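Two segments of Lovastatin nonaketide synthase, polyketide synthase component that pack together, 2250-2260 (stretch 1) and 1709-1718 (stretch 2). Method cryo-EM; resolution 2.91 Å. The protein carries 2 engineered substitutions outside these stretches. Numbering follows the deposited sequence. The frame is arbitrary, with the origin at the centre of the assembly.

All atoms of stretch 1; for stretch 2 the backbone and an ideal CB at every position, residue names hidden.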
# COMPACT_ATOMS: atom_id res chain seq x y z
N MET A 2250 57.05 28.37 35.57
CA MET A 2250 58.13 28.99 34.82
C MET A 2250 59.47 28.72 35.48
O MET A 2250 59.58 28.64 36.71
CB MET A 2250 57.90 30.50 34.71
CG MET A 2250 57.13 30.92 33.47
SD MET A 2250 57.97 30.47 31.94
CE MET A 2250 59.59 31.22 32.18
N LEU A 2251 60.51 28.60 34.65
CA LEU A 2251 61.84 28.31 35.17
C LEU A 2251 62.28 29.36 36.17
O LEU A 2251 62.84 29.03 37.22
CB LEU A 2251 62.84 28.22 34.02
CG LEU A 2251 62.81 26.93 33.20
CD1 LEU A 2251 63.67 27.08 31.97
CD2 LEU A 2251 63.29 25.75 34.03
N ASN A 2252 62.04 30.64 35.87
CA ASN A 2252 62.37 31.69 36.83
C ASN A 2252 61.63 31.48 38.15
O ASN A 2252 62.19 31.72 39.22
CB ASN A 2252 62.05 33.06 36.24
CG ASN A 2252 60.61 33.18 35.78
OD1 ASN A 2252 59.73 32.48 36.28
ND2 ASN A 2252 60.36 34.06 34.82
N ASN A 2253 60.38 31.02 38.07
CA ASN A 2253 59.60 30.70 39.26
C ASN A 2253 59.68 29.23 39.64
O ASN A 2253 59.16 28.85 40.70
CB ASN A 2253 58.13 31.08 39.04
CG ASN A 2253 57.95 32.57 38.79
OD1 ASN A 2253 57.77 33.35 39.72
ND2 ASN A 2253 57.99 32.96 37.52
N MET A 2254 60.30 28.39 38.82
CA MET A 2254 60.43 26.98 39.11
C MET A 2254 61.51 26.75 40.17
O MET A 2254 62.35 27.61 40.43
CB MET A 2254 60.76 26.20 37.84
CG MET A 2254 60.75 24.68 37.98
SD MET A 2254 61.23 23.83 36.47
CE MET A 2254 60.08 24.51 35.28
N GLU A 2255 61.45 25.58 40.79
CA GLU A 2255 62.42 25.18 41.80
C GLU A 2255 63.04 23.84 41.42
O GLU A 2255 62.39 22.99 40.81
CB GLU A 2255 61.77 25.07 43.18
CG GLU A 2255 61.05 26.33 43.63
CD GLU A 2255 60.40 26.18 44.99
OE1 GLU A 2255 60.49 25.08 45.57
OE2 GLU A 2255 59.80 27.16 45.48
N LEU A 2256 64.31 23.68 41.78
CA LEU A 2256 65.03 22.45 41.45
C LEU A 2256 64.30 21.19 41.92
O LEU A 2256 64.33 20.19 41.19
CB LEU A 2256 66.44 22.50 42.04
CG LEU A 2256 67.28 21.23 41.89
CD1 LEU A 2256 67.49 20.89 40.42
CD2 LEU A 2256 68.62 21.39 42.59
N PRO A 2257 63.68 21.16 43.10
CA PRO A 2257 62.88 19.98 43.46
C PRO A 2257 61.84 19.63 42.42
O PRO A 2257 61.62 18.45 42.15
CB PRO A 2257 62.25 20.39 44.79
CG PRO A 2257 63.22 21.35 45.38
CD PRO A 2257 63.81 22.11 44.22
N MET A 2258 61.19 20.63 41.81
CA MET A 2258 60.25 20.35 40.73
C MET A 2258 60.96 19.75 39.53
O MET A 2258 60.44 18.82 38.89
CB MET A 2258 59.52 21.63 40.33
CG MET A 2258 58.70 22.26 41.45
SD MET A 2258 58.20 23.95 41.08
CE MET A 2258 57.10 24.30 42.45
N MET A 2259 62.14 20.28 39.19
CA MET A 2259 62.91 19.72 38.09
C MET A 2259 63.19 18.24 38.31
O MET A 2259 62.96 17.42 37.42
CB MET A 2259 64.22 20.50 37.92
CG MET A 2259 64.06 21.83 37.20
SD MET A 2259 63.55 21.65 35.48
CE MET A 2259 64.97 20.81 34.78
N GLU A 2260 63.67 17.89 39.51
CA GLU A 2260 63.92 16.49 39.81
C GLU A 2260 62.63 15.68 39.79
O GLU A 2260 62.59 14.57 39.26
CB GLU A 2260 64.61 16.36 41.17
CG GLU A 2260 66.01 16.94 41.20
CD GLU A 2260 66.67 16.79 42.55
OE1 GLU A 2260 65.97 16.44 43.52
OE2 GLU A 2260 67.90 17.02 42.64
N UNK A 1709 73.05 24.44 39.54
CA UNK A 1709 73.12 24.74 38.12
C UNK A 1709 71.77 25.18 37.57
O UNK A 1709 71.71 25.89 36.56
CB UNK A 1709 73.63 23.52 37.35
N UNK A 1710 70.69 24.78 38.22
CA UNK A 1710 69.35 25.19 37.81
C UNK A 1710 69.07 26.64 38.17
O UNK A 1710 68.51 27.40 37.37
CB UNK A 1710 68.30 24.28 38.45
N UNK A 1711 69.48 27.07 39.37
CA UNK A 1711 69.41 28.48 39.71
C UNK A 1711 70.33 29.30 38.81
O UNK A 1711 70.00 30.43 38.42
CB UNK A 1711 69.78 28.69 41.18
N UNK A 1712 71.49 28.73 38.47
CA UNK A 1712 72.38 29.39 37.53
C UNK A 1712 71.72 29.54 36.16
O UNK A 1712 71.91 30.55 35.48
CB UNK A 1712 73.69 28.61 37.40
N UNK A 1713 70.95 28.53 35.75
CA UNK A 1713 70.20 28.64 34.50
C UNK A 1713 69.15 29.73 34.58
O UNK A 1713 68.94 30.48 33.62
CB UNK A 1713 69.54 27.30 34.15
N UNK A 1714 68.46 29.83 35.72
CA UNK A 1714 67.52 30.94 35.92
C UNK A 1714 68.23 32.27 35.73
O UNK A 1714 67.73 33.17 35.04
CB UNK A 1714 66.89 30.87 37.31
N UNK A 1715 69.39 32.42 36.37
CA UNK A 1715 70.15 33.67 36.26
C UNK A 1715 70.56 33.93 34.82
O UNK A 1715 70.52 35.07 34.34
CB UNK A 1715 71.39 33.63 37.16
N UNK A 1716 70.97 32.87 34.11
CA UNK A 1716 71.34 33.01 32.70
C UNK A 1716 70.17 33.53 31.88
O UNK A 1716 70.32 34.44 31.07
CB UNK A 1716 71.82 31.67 32.14
N UNK A 1717 68.99 32.95 32.09
CA UNK A 1717 67.81 33.42 31.37
C UNK A 1717 67.51 34.88 31.71
O UNK A 1717 67.17 35.67 30.83
CB UNK A 1717 66.60 32.54 31.70
N UNK A 1718 67.65 35.24 32.99
CA UNK A 1718 67.35 36.61 33.40
C UNK A 1718 68.30 37.60 32.73
O UNK A 1718 67.87 38.66 32.27
CB UNK A 1718 67.44 36.74 34.92

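At positions 1710 to 1718 phi runs from -74° to -56° and psi from -48° to -36°; 1709 is at -63/-25. These values make stretch 2 a continuous helix, so position by position the direction of CA-to-CB decides what stretch 1 can influence.

Position 1709 points sideways and its ideal CB has nothing of stretch 1 within 5.5 Å; the contact leaves its identity unconstrained. It is Thr 1709, whose hydroxyl is hydrogen-bonded elsewhere in the structure.

Position 1710 points toward stretch 1. Its ideal CB lies 4.0 Å from Leu 2256 CD1 and 5.1 Å from Met 2259 CG, and beyond them Leu 2251 and Met 2254 complete an apolar pocket. A long, nonpolar side chain is indicated: Leu, Met or Phe. The residue is Phe 1710, chi1 t, which has the largest covered area of the contact. Met 2259 CG sits over one ring face, 3.8 Å from the ring centroid and 25° off the normal, a CH-pi contact. Leu 2251 CD2 meets Phe 1710 CE1 at the ring edge, 3.5 Å away, while Leu 2256 CB packs 3.6 Å from Phe 1710 CD2.

Position 1711 points sideways with open space around its CB, so many residues would fit, polar ones included. Glu 1711 fills it, and its end comes nearer to stretch 1 than the CB direction suggests.

Position 1712 is out of reach and undetermined by this contact; it is Ala 1712.

Position 1713 points toward stretch 1 but finds no atom within 5.5 Å of its ideal CB, so stretch 1 sets no tight limit on size, and small or larger side chains could be accommodated on this side. Thr 1713 turns its hydroxyl back to its own helix, OG1 donating to Thr 1709 O at 2.7 Å.

Position 1714 points toward a backbone-rich surface: its ideal CB is 4.4 Å from Leu 2251 O, and the carbonyl of Met 2254 lies farther out. A long donor, Lys or Arg, could reach that acceptor; Gln is a shorter alternative. Lys 1714 extends with chi2 to chi4 all t, and NZ donates to Met 2254 O at 2.3 Å, a very short distance in a crowded part of the model. NZ also forms a salt bridge with Glu 1711 OE1 at 3.0 Å, its hydrogen bond weak.

Positions 1715 and 1716 are out of reach, leaving the choice open; they are Leu 1715 and Leu 1716.

Position 1717 points toward stretch 1 with room before Leu 2251, favouring a branched or long apolar chain. Leu 1717 bridges the gap, CD1 to Leu 2251 CD1 at 3.8 Å.

Position 1718 points sideways into open space, where polar residues fit; Thr 1718 OG1 donates to Lys 1714 O at 2.9 Å.

Stretch 2 1709-1718: TFEATKLLLT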
# COMPACT_ATOMS: atom_id res chain seq x y z
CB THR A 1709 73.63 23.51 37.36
OG1 THR A 1709 74.81 23.00 37.99
CG2 THR A 1709 73.95 23.87 35.92
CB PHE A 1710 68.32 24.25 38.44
CG PHE A 1710 66.91 24.74 38.36
CD1 PHE A 1710 66.24 24.79 37.15
CD2 PHE A 1710 66.24 25.12 39.51
CE1 PHE A 1710 64.93 25.23 37.09
CE2 PHE A 1710 64.94 25.56 39.45
CZ PHE A 1710 64.28 25.62 38.24
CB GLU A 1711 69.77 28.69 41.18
CG GLU A 1711 68.96 27.84 42.15
CD GLU A 1711 67.47 28.13 42.07
OE1 GLU A 1711 67.09 29.18 41.51
OE2 GLU A 1711 66.68 27.31 42.58
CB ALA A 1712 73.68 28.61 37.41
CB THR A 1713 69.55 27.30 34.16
OG1 THR A 1713 70.55 26.27 34.13
CG2 THR A 1713 68.86 27.36 32.81
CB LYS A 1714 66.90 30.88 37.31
CG LYS A 1714 65.96 29.73 37.57
CD LYS A 1714 65.20 29.99 38.86
CE LYS A 1714 64.83 28.71 39.57
NZ LYS A 1714 64.19 28.97 40.88
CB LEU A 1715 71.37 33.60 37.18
CG LEU A 1715 72.49 34.61 36.95
CD1 LEU A 1715 73.06 35.08 38.28
CD2 LEU A 1715 73.59 33.99 36.10
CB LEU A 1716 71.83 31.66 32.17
CG LEU A 1716 71.79 31.44 30.66
CD1 LEU A 1716 72.65 32.45 29.93
CD2 LEU A 1716 72.25 30.03 30.34
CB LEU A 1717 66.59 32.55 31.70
CG LEU A 1717 66.69 31.05 31.42
CD1 LEU A 1717 65.31 30.42 31.48
CD2 LEU A 1717 67.35 30.76 30.08
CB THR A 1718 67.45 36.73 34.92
OG1 THR A 1718 66.57 35.78 35.54
CG2 THR A 1718 67.07 38.13 35.37
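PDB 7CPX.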